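Local coordinates for phosphatidylinositol-specific phospholipase C (Listeria monocytogenes, PDB 2PLC), which is a bacterial phosphatidylinositol-specific phospholipase C, an enzyme of the TIM-barrel class whose chain forms a single-subunit alpha/beta barrel, at residues I21-Y30 and Q53-R64; N110-Q120 and E157-I166. All coordinates share one frame; numbering follows the deposited sequence.

Following the chain from the N terminus, strand 20-24 and the turn after it come first; interaction 1 closes the loop of 22 residues, partly helical, that leads through helix 50-55 into strand 60-65. The chain then passes helix 82-95 and strand 101-107 before interaction 2 opens at residues 110-120, and that contact closes a second loop, of 36 residues, when 157-166 comes back against helix 114-125. The two loops follow in series and neither encloses the other. Their centres lie 22 Å apart and they do not touch, yet strands 60-65, 101-107, 152-157 and 164-166 belong to one sheet, which both contacts reach.

Interaction 1 of 2, residues I21-Y30 and Q53-R64; sequences IPGTHDTMSY and QLEAGIRYIDIR
The hydroxyl of Thr27 is used in two directions at once, receiving the backbone N-H of Asp62 (Asp62 N to Thr27 OG1, 2.7 Å, 174° at the hydrogen) and donating to Thr24 OG1. Thr24 OG1 donates in turn to Gln53 OE1 at 2.9 Å, so a relay of hydroxyls runs from strand 60-64 to Gln53 of helix 50-55. A chi1 of -54° sets Thr27 OG1 beside its own backbone N and sends the methyl CG2 toward the Gln53 amide, CG2 to OE1 3.3 Å. The other end of that amide gives NE2 to Thr27 O, with the oxygen close to the amide plane; Met48 O is a further partner of NE2. Bonds at both ends thus fix which way the amide is turned.

Strands 21-24 and 60-64 run nearly parallel, 20° apart, as neighbours do in a TIM barrel, but backbone pairing between them is sparse: Arg59 N donates to Pro22 O, and Thr24 N reaches Tyr60 O. On its other side strand 20-24 pairs regularly with 253-257.

After strand 21-24, the turn Asp26-Ser29 is held by Asp62. Its OD2 takes Asp26 N at 3.1 Å from well above the carboxylate plane, while Arg64 grips the same carboxylate side-on, NE to OD1 and NH2 to OD2, both on the syn side. His25 stands alongside Asp62, its ring turned well away from the plane of the carboxylate. His25 ND1 bonds to Asp258, and water 1 sits in the ring plane at His25 NE2 and accepts from Arg64 NH2. The bent chain of Met28 lays CG on Ile63 CD1 at 3.8 Å, and Val85 and Ile89 of helix 82-95 pack on Met28 and Ile61, respectively.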
loop_
_atom_site.group_PDB
_atom_site.type_symbol
_atom_site.label_atom_id
_atom_site.label_comp_id
_atom_site.label_asym_id
_atom_site.label_seq_id
_atom_site.Cartn_x
_atom_site.Cartn_y
_atom_site.Cartn_z
ATOM N N ILE A 21 8.445 -0.353 -5.140
ATOM C CA ILE A 21 7.148 -1.019 -5.158
ATOM C C ILE A 21 5.980 -0.125 -5.551
ATOM O O ILE A 21 5.845 0.981 -5.033
ATOM C CB ILE A 21 6.855 -1.605 -3.758
ATOM C CG1 ILE A 21 8.020 -2.501 -3.319
ATOM C CG2 ILE A 21 5.541 -2.373 -3.760
ATOM C CD1 ILE A 21 7.982 -2.892 -1.861
ATOM N N PRO A 22 5.136 -0.588 -6.497
ATOM C CA PRO A 22 3.959 0.160 -6.965
ATOM C C PRO A 22 2.833 -0.097 -5.963
ATOM O O PRO A 22 2.624 -1.240 -5.544
ATOM C CB PRO A 22 3.611 -0.518 -8.300
ATOM C CG PRO A 22 4.792 -1.413 -8.613
ATOM C CD PRO A 22 5.296 -1.829 -7.270
ATOM N N GLY A 23 2.113 0.952 -5.582
ATOM C CA GLY A 23 1.016 0.791 -4.641
ATOM C C GLY A 23 -0.151 1.669 -5.032
ATOM O O GLY A 23 -0.011 2.530 -5.896
ATOM N N THR A 24 -1.304 1.450 -4.412
ATOM C CA THR A 24 -2.488 2.249 -4.703
ATOM C C THR A 24 -3.009 2.939 -3.442
ATOM O O THR A 24 -2.958 2.378 -2.339
ATOM C CB THR A 24 -3.621 1.389 -5.278
ATOM O OG1 THR A 24 -3.793 0.227 -4.457
ATOM C CG2 THR A 24 -3.323 0.972 -6.703
ATOM N N HIS A 25 -3.470 4.175 -3.609
ATOM C CA HIS A 25 -4.025 4.951 -2.510
ATOM C C HIS A 25 -5.525 4.683 -2.506
ATOM O O HIS A 25 -6.156 4.688 -3.566
ATOM C CB HIS A 25 -3.746 6.443 -2.723
ATOM C CG HIS A 25 -4.562 7.347 -1.855
ATOM N ND1 HIS A 25 -5.484 8.235 -2.366
ATOM C CD2 HIS A 25 -4.597 7.502 -0.510
ATOM C CE1 HIS A 25 -6.049 8.900 -1.376
ATOM N NE2 HIS A 25 -5.529 8.474 -0.239
ATOM N N ASP A 26 -6.080 4.411 -1.325
ATOM C CA ASP A 26 -7.508 4.123 -1.169
ATOM C C ASP A 26 -7.942 3.071 -2.195
ATOM O O ASP A 26 -8.865 3.266 -2.991
ATOM C CB ASP A 26 -8.323 5.404 -1.321
ATOM C CG ASP A 26 -9.590 5.392 -0.501
ATOM O OD1 ASP A 26 -9.987 4.332 0.040
ATOM O OD2 ASP A 26 -10.185 6.474 -0.395
ATOM N N THR A 27 -7.229 1.956 -2.146
ATOM C CA THR A 27 -7.405 0.806 -3.011
ATOM C C THR A 27 -8.828 0.426 -3.425
ATOM O O THR A 27 -9.078 0.163 -4.603
ATOM C CB THR A 27 -6.744 -0.415 -2.355
ATOM O OG1 THR A 27 -5.376 -0.101 -2.039
ATOM C CG2 THR A 27 -6.806 -1.632 -3.284
ATOM N N MET A 28 -9.747 0.401 -2.459
ATOM C CA MET A 28 -11.133 -0.007 -2.699
ATOM C C MET A 28 -12.102 1.022 -3.260
ATOM O O MET A 28 -13.251 0.686 -3.542
ATOM C CB MET A 28 -11.741 -0.585 -1.419
ATOM C CG MET A 28 -10.987 -1.765 -0.842
ATOM S SD MET A 28 -10.604 -3.019 -2.080
ATOM C CE MET A 28 -12.183 -3.900 -2.194
ATOM N N SER A 29 -11.664 2.269 -3.406
ATOM C CA SER A 29 -12.545 3.308 -3.919
ATOM C C SER A 29 -12.685 3.320 -5.442
ATOM O O SER A 29 -12.265 4.265 -6.118
ATOM C CB SER A 29 -12.110 4.679 -3.411
ATOM O OG SER A 29 -13.096 5.650 -3.714
ATOM N N TYR A 30 -13.248 2.242 -5.975
ATOM C CA TYR A 30 -13.496 2.108 -7.412
ATOM C C TYR A 30 -14.946 1.680 -7.588
ATOM O O TYR A 30 -15.414 1.440 -8.697
ATOM C CB TYR A 30 -12.560 1.082 -8.060
ATOM C CG TYR A 30 -12.597 -0.286 -7.429
ATOM C CD1 TYR A 30 -13.546 -1.237 -7.822
ATOM C CD2 TYR A 30 -11.683 -0.634 -6.432
ATOM C CE1 TYR A 30 -13.580 -2.500 -7.233
ATOM C CE2 TYR A 30 -11.705 -1.893 -5.838
ATOM C CZ TYR A 30 -12.650 -2.821 -6.241
ATOM O OH TYR A 30 -12.644 -4.071 -5.669
ATOM N N GLN A 53 -5.750 -5.059 -9.778
ATOM C CA GLN A 53 -4.577 -4.309 -9.335
ATOM C C GLN A 53 -3.432 -5.250 -8.973
ATOM O O GLN A 53 -2.278 -5.002 -9.324
ATOM C CB GLN A 53 -4.927 -3.445 -8.128
ATOM C CG GLN A 53 -5.896 -2.313 -8.418
ATOM C CD GLN A 53 -6.244 -1.529 -7.169
ATOM O OE1 GLN A 53 -5.397 -1.333 -6.295
ATOM N NE2 GLN A 53 -7.496 -1.087 -7.069
ATOM N N LEU A 54 -3.761 -6.342 -8.290
ATOM C CA LEU A 54 -2.754 -7.323 -7.900
ATOM C C LEU A 54 -2.135 -7.958 -9.141
ATOM O O LEU A 54 -0.916 -8.052 -9.247
ATOM C CB LEU A 54 -3.361 -8.386 -6.981
ATOM C CG LEU A 54 -3.887 -7.880 -5.631
ATOM C CD1 LEU A 54 -4.422 -9.044 -4.805
ATOM C CD2 LEU A 54 -2.785 -7.155 -4.878
ATOM N N GLU A 55 -2.972 -8.362 -10.091
ATOM C CA GLU A 55 -2.476 -8.961 -11.329
ATOM C C GLU A 55 -1.682 -7.960 -12.171
ATOM O O GLU A 55 -0.862 -8.355 -12.996
ATOM C CB GLU A 55 -3.621 -9.531 -12.169
ATOM C CG GLU A 55 -4.275 -10.767 -11.586
ATOM C CD GLU A 55 -4.860 -11.679 -12.659
ATOM O OE1 GLU A 55 -5.434 -11.162 -13.651
ATOM O OE2 GLU A 55 -4.736 -12.917 -12.509
ATOM N N ALA A 56 -1.942 -6.668 -11.966
ATOM C CA ALA A 56 -1.243 -5.610 -12.688
ATOM C C ALA A 56 0.127 -5.306 -12.070
ATOM O O ALA A 56 0.916 -4.546 -12.634
ATOM C CB ALA A 56 -2.095 -4.348 -12.732
ATOM N N GLY A 57 0.395 -5.869 -10.895
ATOM C CA GLY A 57 1.679 -5.634 -10.261
ATOM C C GLY A 57 1.660 -4.851 -8.963
ATOM O O GLY A 57 2.697 -4.718 -8.323
ATOM N N ILE A 58 0.504 -4.323 -8.574
ATOM C CA ILE A 58 0.391 -3.561 -7.331
ATOM C C ILE A 58 0.712 -4.500 -6.172
ATOM O O ILE A 58 0.187 -5.609 -6.113
ATOM C CB ILE A 58 -1.041 -2.991 -7.150
ATOM C CG1 ILE A 58 -1.372 -1.996 -8.268
ATOM C CG2 ILE A 58 -1.202 -2.353 -5.778
ATOM C CD1 ILE A 58 -0.418 -0.828 -8.380
ATOM N N ARG A 59 1.603 -4.077 -5.279
ATOM C CA ARG A 59 1.970 -4.919 -4.143
ATOM C C ARG A 59 1.764 -4.226 -2.811
ATOM O O ARG A 59 2.116 -4.754 -1.759
ATOM C CB ARG A 59 3.413 -5.412 -4.263
ATOM C CG ARG A 59 3.634 -6.427 -5.370
ATOM C CD ARG A 59 2.849 -7.709 -5.151
ATOM N NE ARG A 59 3.013 -8.614 -6.283
ATOM C CZ ARG A 59 2.223 -8.635 -7.352
ATOM N NH1 ARG A 59 1.194 -7.802 -7.439
ATOM N NH2 ARG A 59 2.483 -9.468 -8.357
ATOM N N TYR A 60 1.235 -3.014 -2.869
ATOM C CA TYR A 60 0.941 -2.262 -1.664
ATOM C C TYR A 60 -0.503 -1.826 -1.790
ATOM O O TYR A 60 -0.888 -1.243 -2.808
ATOM C CB TYR A 60 1.839 -1.027 -1.546
ATOM C CG TYR A 60 1.367 -0.049 -0.491
ATOM C CD1 TYR A 60 1.747 -0.190 0.838
ATOM C CD2 TYR A 60 0.498 0.992 -0.819
ATOM C CE1 TYR A 60 1.275 0.675 1.819
ATOM C CE2 TYR A 60 0.019 1.862 0.150
ATOM C CZ TYR A 60 0.413 1.695 1.467
ATOM O OH TYR A 60 -0.060 2.552 2.428
ATOM N N ILE A 61 -1.310 -2.137 -0.783
ATOM C CA ILE A 61 -2.712 -1.736 -0.808
ATOM C C ILE A 61 -3.063 -0.940 0.434
ATOM O O ILE A 61 -2.437 -1.085 1.480
ATOM C CB ILE A 61 -3.668 -2.932 -1.008
ATOM C CG1 ILE A 61 -3.491 -3.965 0.101
ATOM C CG2 ILE A 61 -3.416 -3.569 -2.364
ATOM C CD1 ILE A 61 -4.398 -5.174 -0.051
ATOM N N ASP A 62 -4.052 -0.073 0.288
ATOM C CA ASP A 62 -4.490 0.818 1.350
ATOM C C ASP A 62 -5.976 0.536 1.602
ATOM O O ASP A 62 -6.840 0.964 0.836
ATOM C CB ASP A 62 -4.249 2.242 0.853
ATOM C CG ASP A 62 -4.720 3.301 1.808
ATOM O OD1 ASP A 62 -5.166 2.979 2.931
ATOM O OD2 ASP A 62 -4.635 4.485 1.412
ATOM N N ILE A 63 -6.255 -0.193 2.678
ATOM C CA ILE A 63 -7.614 -0.589 3.035
ATOM C C ILE A 63 -8.159 0.164 4.245
ATOM O O ILE A 63 -7.556 0.158 5.315
ATOM C CB ILE A 63 -7.668 -2.109 3.314
ATOM C CG1 ILE A 63 -7.032 -2.886 2.153
ATOM C CG2 ILE A 63 -9.109 -2.570 3.538
ATOM C CD1 ILE A 63 -7.742 -2.731 0.831
ATOM N N ARG A 64 -9.311 0.805 4.068
ATOM C CA ARG A 64 -9.943 1.572 5.142
ATOM C C ARG A 64 -11.231 0.858 5.550
ATOM O O ARG A 64 -12.089 0.594 4.702
ATOM C CB ARG A 64 -10.287 2.979 4.656
ATOM C CG ARG A 64 -9.288 3.602 3.688
ATOM C CD ARG A 64 -8.041 4.089 4.383
ATOM N NE ARG A 64 -7.146 4.794 3.462
ATOM C CZ ARG A 64 -7.161 6.108 3.253
ATOM N NH1 ARG A 64 -8.032 6.876 3.895
ATOM N NH2 ARG A 64 -6.282 6.663 2.431
HETATM O O HOH W 1 -6.260 9.876 2.133
HETATM O O HOH W 2 -9.688 1.445 0.332
#

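Interaction 2 of 2, residues N110-Q120 and E157-I166; sequences NSNDSFDYRIQ and ENHTKKPLVI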
loop_
_atom_site.group_PDB
_atom_site.type_symbol
_atom_site.label_atom_id
_atom_site.label_comp_id
_atom_site.label_asym_id
_atom_site.label_seq_id
_atom_site.Cartn_x
_atom_site.Cartn_y
_atom_site.Cartn_z
ATOM N N ASN A 110 -11.294 6.537 13.804
ATOM C CA ASN A 110 -10.394 6.587 14.961
ATOM C C ASN A 110 -10.972 7.275 16.192
ATOM O O ASN A 110 -11.047 8.504 16.257
ATOM C CB ASN A 110 -9.062 7.248 14.584
ATOM C CG ASN A 110 -8.116 6.296 13.880
ATOM O OD1 ASN A 110 -7.924 5.160 14.314
ATOM N ND2 ASN A 110 -7.510 6.759 12.791
ATOM N N SER A 111 -11.364 6.465 17.172
ATOM C CA SER A 111 -11.938 6.960 18.420
ATOM C C SER A 111 -12.249 5.807 19.374
ATOM O O SER A 111 -12.661 6.028 20.514
ATOM C CB SER A 111 -13.211 7.777 18.147
ATOM O OG SER A 111 -14.153 7.041 17.386
ATOM N N ASN A 112 -12.024 4.579 18.911
ATOM C CA ASN A 112 -12.292 3.395 19.720
ATOM C C ASN A 112 -11.229 2.315 19.606
ATOM O O ASN A 112 -10.453 2.275 18.647
ATOM C CB ASN A 112 -13.647 2.782 19.345
ATOM C CG ASN A 112 -14.795 3.365 20.142
ATOM O OD1 ASN A 112 -15.002 3.008 21.303
ATOM N ND2 ASN A 112 -15.562 4.252 19.517
ATOM N N ASP A 113 -11.198 1.453 20.616
ATOM C CA ASP A 113 -10.277 0.326 20.663
ATOM C C ASP A 113 -11.074 -0.930 20.320
ATOM O O ASP A 113 -10.567 -2.048 20.429
ATOM C CB ASP A 113 -9.654 0.182 22.058
ATOM C CG ASP A 113 -8.636 1.274 22.371
ATOM O OD1 ASP A 113 -8.322 2.096 21.481
ATOM O OD2 ASP A 113 -8.140 1.301 23.518
ATOM N N SER A 114 -12.332 -0.731 19.928
ATOM C CA SER A 114 -13.226 -1.824 19.554
ATOM C C SER A 114 -12.839 -2.409 18.191
ATOM O O SER A 114 -13.017 -3.605 17.947
ATOM C CB SER A 114 -14.684 -1.345 19.540
ATOM O OG SER A 114 -14.869 -0.253 18.655
ATOM N N PHE A 115 -12.295 -1.559 17.320
ATOM C CA PHE A 115 -11.856 -1.964 15.986
ATOM C C PHE A 115 -10.779 -3.037 16.105
ATOM O O PHE A 115 -10.801 -4.039 15.391
ATOM C CB PHE A 115 -11.299 -0.753 15.221
ATOM C CG PHE A 115 -10.761 -1.086 13.851
ATOM C CD1 PHE A 115 -11.608 -1.125 12.744
ATOM C CD2 PHE A 115 -9.407 -1.371 13.667
ATOM C CE1 PHE A 115 -11.115 -1.446 11.475
ATOM C CE2 PHE A 115 -8.908 -1.693 12.405
ATOM C CZ PHE A 115 -9.765 -1.729 11.307
ATOM N N ASP A 116 -9.850 -2.813 17.028
ATOM C CA ASP A 116 -8.747 -3.731 17.278
ATOM C C ASP A 116 -9.250 -5.135 17.628
ATOM O O ASP A 116 -8.752 -6.128 17.096
ATOM C CB ASP A 116 -7.869 -3.182 18.407
ATOM C CG ASP A 116 -6.502 -3.837 18.461
ATOM O OD1 ASP A 116 -5.688 -3.585 17.545
ATOM O OD2 ASP A 116 -6.239 -4.596 19.421
ATOM N N TYR A 117 -10.262 -5.209 18.490
ATOM C CA TYR A 117 -10.832 -6.490 18.912
ATOM C C TYR A 117 -11.703 -7.143 17.847
ATOM O O TYR A 117 -11.728 -8.368 17.723
ATOM C CB TYR A 117 -11.630 -6.319 20.208
ATOM C CG TYR A 117 -10.785 -5.853 21.375
ATOM C CD1 TYR A 117 -9.618 -6.536 21.734
ATOM C CD2 TYR A 117 -11.133 -4.715 22.105
ATOM C CE1 TYR A 117 -8.814 -6.095 22.786
ATOM C CE2 TYR A 117 -10.337 -4.262 23.161
ATOM C CZ TYR A 117 -9.180 -4.957 23.494
ATOM O OH TYR A 117 -8.385 -4.511 24.528
ATOM N N ARG A 118 -12.403 -6.316 17.077
ATOM C CA ARG A 118 -13.290 -6.797 16.023
ATOM C C ARG A 118 -12.582 -7.483 14.862
ATOM O O ARG A 118 -13.050 -8.513 14.381
ATOM C CB ARG A 118 -14.158 -5.655 15.489
ATOM C CG ARG A 118 -15.315 -5.255 16.398
ATOM C CD ARG A 118 -16.273 -6.422 16.636
ATOM N NE ARG A 118 -16.750 -7.024 15.389
ATOM C CZ ARG A 118 -17.839 -6.640 14.726
ATOM N NH1 ARG A 118 -18.592 -5.644 15.181
ATOM N NH2 ARG A 118 -18.172 -7.245 13.592
ATOM N N ILE A 119 -11.466 -6.912 14.412
ATOM C CA ILE A 119 -10.711 -7.477 13.291
ATOM C C ILE A 119 -9.942 -8.748 13.633
ATOM O O ILE A 119 -9.571 -9.505 12.736
ATOM C CB ILE A 119 -9.696 -6.465 12.700
ATOM C CG1 ILE A 119 -8.716 -5.998 13.787
ATOM C CG2 ILE A 119 -10.426 -5.302 12.054
ATOM C CD1 ILE A 119 -7.612 -5.095 13.289
ATOM N N GLN A 120 -9.699 -8.974 14.923
ATOM C CA GLN A 120 -8.945 -10.146 15.375
ATOM C C GLN A 120 -9.445 -11.509 14.902
ATOM O O GLN A 120 -8.668 -12.296 14.364
ATOM C CB GLN A 120 -8.774 -10.128 16.897
ATOM C CG GLN A 120 -7.847 -9.024 17.383
ATOM C CD GLN A 120 -7.552 -9.099 18.866
ATOM O OE1 GLN A 120 -7.797 -10.122 19.512
ATOM N NE2 GLN A 120 -7.017 -8.015 19.418
ATOM N N GLU A 157 -3.095 0.863 11.518
ATOM C CA GLU A 157 -3.314 2.258 11.858
ATOM C C GLU A 157 -4.657 2.390 12.560
ATOM O O GLU A 157 -5.714 2.199 11.953
ATOM C CB GLU A 157 -3.301 3.130 10.604
ATOM C CG GLU A 157 -3.522 4.605 10.883
ATOM C CD GLU A 157 -3.386 5.473 9.647
ATOM O OE1 GLU A 157 -3.316 4.926 8.529
ATOM O OE2 GLU A 157 -3.349 6.712 9.793
ATOM N N ASN A 158 -4.607 2.684 13.853
ATOM C CA ASN A 158 -5.816 2.855 14.640
ATOM C C ASN A 158 -5.572 3.667 15.904
ATOM O O ASN A 158 -4.477 4.194 16.116
ATOM C CB ASN A 158 -6.471 1.502 14.967
ATOM C CG ASN A 158 -5.500 0.500 15.568
ATOM O OD1 ASN A 158 -5.701 -0.709 15.456
ATOM N ND2 ASN A 158 -4.449 0.995 16.211
ATOM N N HIS A 159 -6.610 3.763 16.729
ATOM C CA HIS A 159 -6.576 4.515 17.977
ATOM C C HIS A 159 -5.481 4.065 18.955
ATOM O O HIS A 159 -4.823 4.900 19.581
ATOM C CB HIS A 159 -7.962 4.446 18.640
ATOM C CG HIS A 159 -8.102 5.303 19.860
ATOM N ND1 HIS A 159 -7.163 6.244 20.229
ATOM C CD2 HIS A 159 -9.073 5.354 20.803
ATOM C CE1 HIS A 159 -7.547 6.834 21.346
ATOM N NE2 HIS A 159 -8.704 6.312 21.715
ATOM N N THR A 160 -5.266 2.754 19.054
ATOM C CA THR A 160 -4.263 2.195 19.961
ATOM C C THR A 160 -2.823 2.615 19.653
ATOM O O THR A 160 -1.992 2.696 20.557
ATOM C CB THR A 160 -4.324 0.649 19.988
ATOM O OG1 THR A 160 -3.813 0.122 18.758
ATOM C CG2 THR A 160 -5.757 0.170 20.177
ATOM N N LYS A 161 -2.533 2.868 18.377
ATOM C CA LYS A 161 -1.197 3.272 17.934
ATOM C C LYS A 161 -0.124 2.252 18.291
ATOM O O LYS A 161 0.984 2.603 18.693
ATOM C CB LYS A 161 -0.836 4.659 18.474
ATOM C CG LYS A 161 -1.417 5.782 17.640
ATOM C CD LYS A 161 -1.755 7.004 18.472
ATOM C CE LYS A 161 -2.404 8.081 17.611
ATOM N NZ LYS A 161 -3.613 7.577 16.888
ATOM N N LYS A 162 -0.482 0.981 18.151
ATOM C CA LYS A 162 0.418 -0.132 18.422
ATOM C C LYS A 162 0.071 -1.272 17.456
ATOM O O LYS A 162 -1.043 -1.321 16.925
ATOM C CB LYS A 162 0.324 -0.569 19.900
ATOM C CG LYS A 162 -1.066 -0.945 20.412
ATOM C CD LYS A 162 -1.384 -2.420 20.176
ATOM C CE LYS A 162 -2.788 -2.785 20.649
ATOM N NZ LYS A 162 -3.131 -4.205 20.343
ATOM N N PRO A 163 1.033 -2.173 17.172
ATOM C CA PRO A 163 0.796 -3.297 16.257
ATOM C C PRO A 163 -0.229 -4.321 16.749
ATOM O O PRO A 163 -0.417 -4.508 17.954
ATOM C CB PRO A 163 2.189 -3.912 16.104
ATOM C CG PRO A 163 2.831 -3.614 17.417
ATOM C CD PRO A 163 2.426 -2.185 17.655
ATOM N N LEU A 164 -0.898 -4.970 15.800
ATOM C CA LEU A 164 -1.903 -5.977 16.114
ATOM C C LEU A 164 -1.273 -7.211 16.756
ATOM O O LEU A 164 -0.454 -7.901 16.142
ATOM C CB LEU A 164 -2.659 -6.394 14.849
ATOM C CG LEU A 164 -3.789 -7.404 15.056
ATOM C CD1 LEU A 164 -4.974 -6.723 15.732
ATOM C CD2 LEU A 164 -4.208 -7.986 13.728
ATOM N N VAL A 165 -1.658 -7.473 18.000
ATOM C CA VAL A 165 -1.149 -8.627 18.727
ATOM C C VAL A 165 -2.282 -9.618 18.986
ATOM O O VAL A 165 -3.287 -9.280 19.613
ATOM C CB VAL A 165 -0.514 -8.219 20.079
ATOM C CG1 VAL A 165 0.063 -9.437 20.770
ATOM C CG2 VAL A 165 0.571 -7.170 19.870
ATOM N N ILE A 166 -2.135 -10.823 18.449
ATOM C CA ILE A 166 -3.124 -11.878 18.640
ATOM C C ILE A 166 -2.376 -13.043 19.277
ATOM O O ILE A 166 -1.533 -13.682 18.636
ATOM C CB ILE A 166 -3.785 -12.320 17.301
ATOM C CG1 ILE A 166 -4.405 -11.111 16.590
ATOM C CG2 ILE A 166 -4.879 -13.355 17.565
ATOM C CD1 ILE A 166 -5.034 -11.439 15.252
HETATM O O HOH W 3 -5.099 -10.605 21.579
#
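Asp116 and Lys162 form a salt bridge, their side chains at about a right angle and the ammonium NZ approaching OD2 at 3.3 Å from the syn side, tilted out of the carboxylate plane. The contact sets helix 114-125 of this TIM-barrel-class enzyme against the loop after strand 152-157 and the short strand 164-166. Helix 114-120 and that strand are inclined at 49°, with axes 9.6 Å apart at closest approach, so side chains bridge the space between them.

With CG anti to the backbone N, Asp116 reaches across to this loop. Its other oxygen, OD1, comes within 3.6 Å of Asn158 OD1, oxygen near oxygen without a bond between them, the amide plane turned 75° from the carboxylate; it also lies 3.7 Å from Leu164 CD1. That methyl also meets Ile119 and Gln120: Leu164 and Ile119 run antiparallel alongside each other, CD1 to CD1 at 3.9 Å, while Gln120 lies aslant and lays CG near the same methyl. Farther along, Ile166 CD1 rests 3.8 Å from the carbonyl oxygen Gln120 O. Ile123 and Phe171 also pack on Leu164 and Ile166.

At the opposite end of the contact, Phe115 turns its edge to Asn158, ring and amide 76° apart, and Ile119 CG2 lies over one of its faces. The turn from Asn158 to Lys161 carries His159 out to the exposed loop, where its imidazole is steeply inclined to the Asp113 carboxylate. Asp113 OD1 is placed between two neighbours of that turn, 3.4 Å from His159 CD2 and 3.5 Å from the methyl CG2 of Thr160.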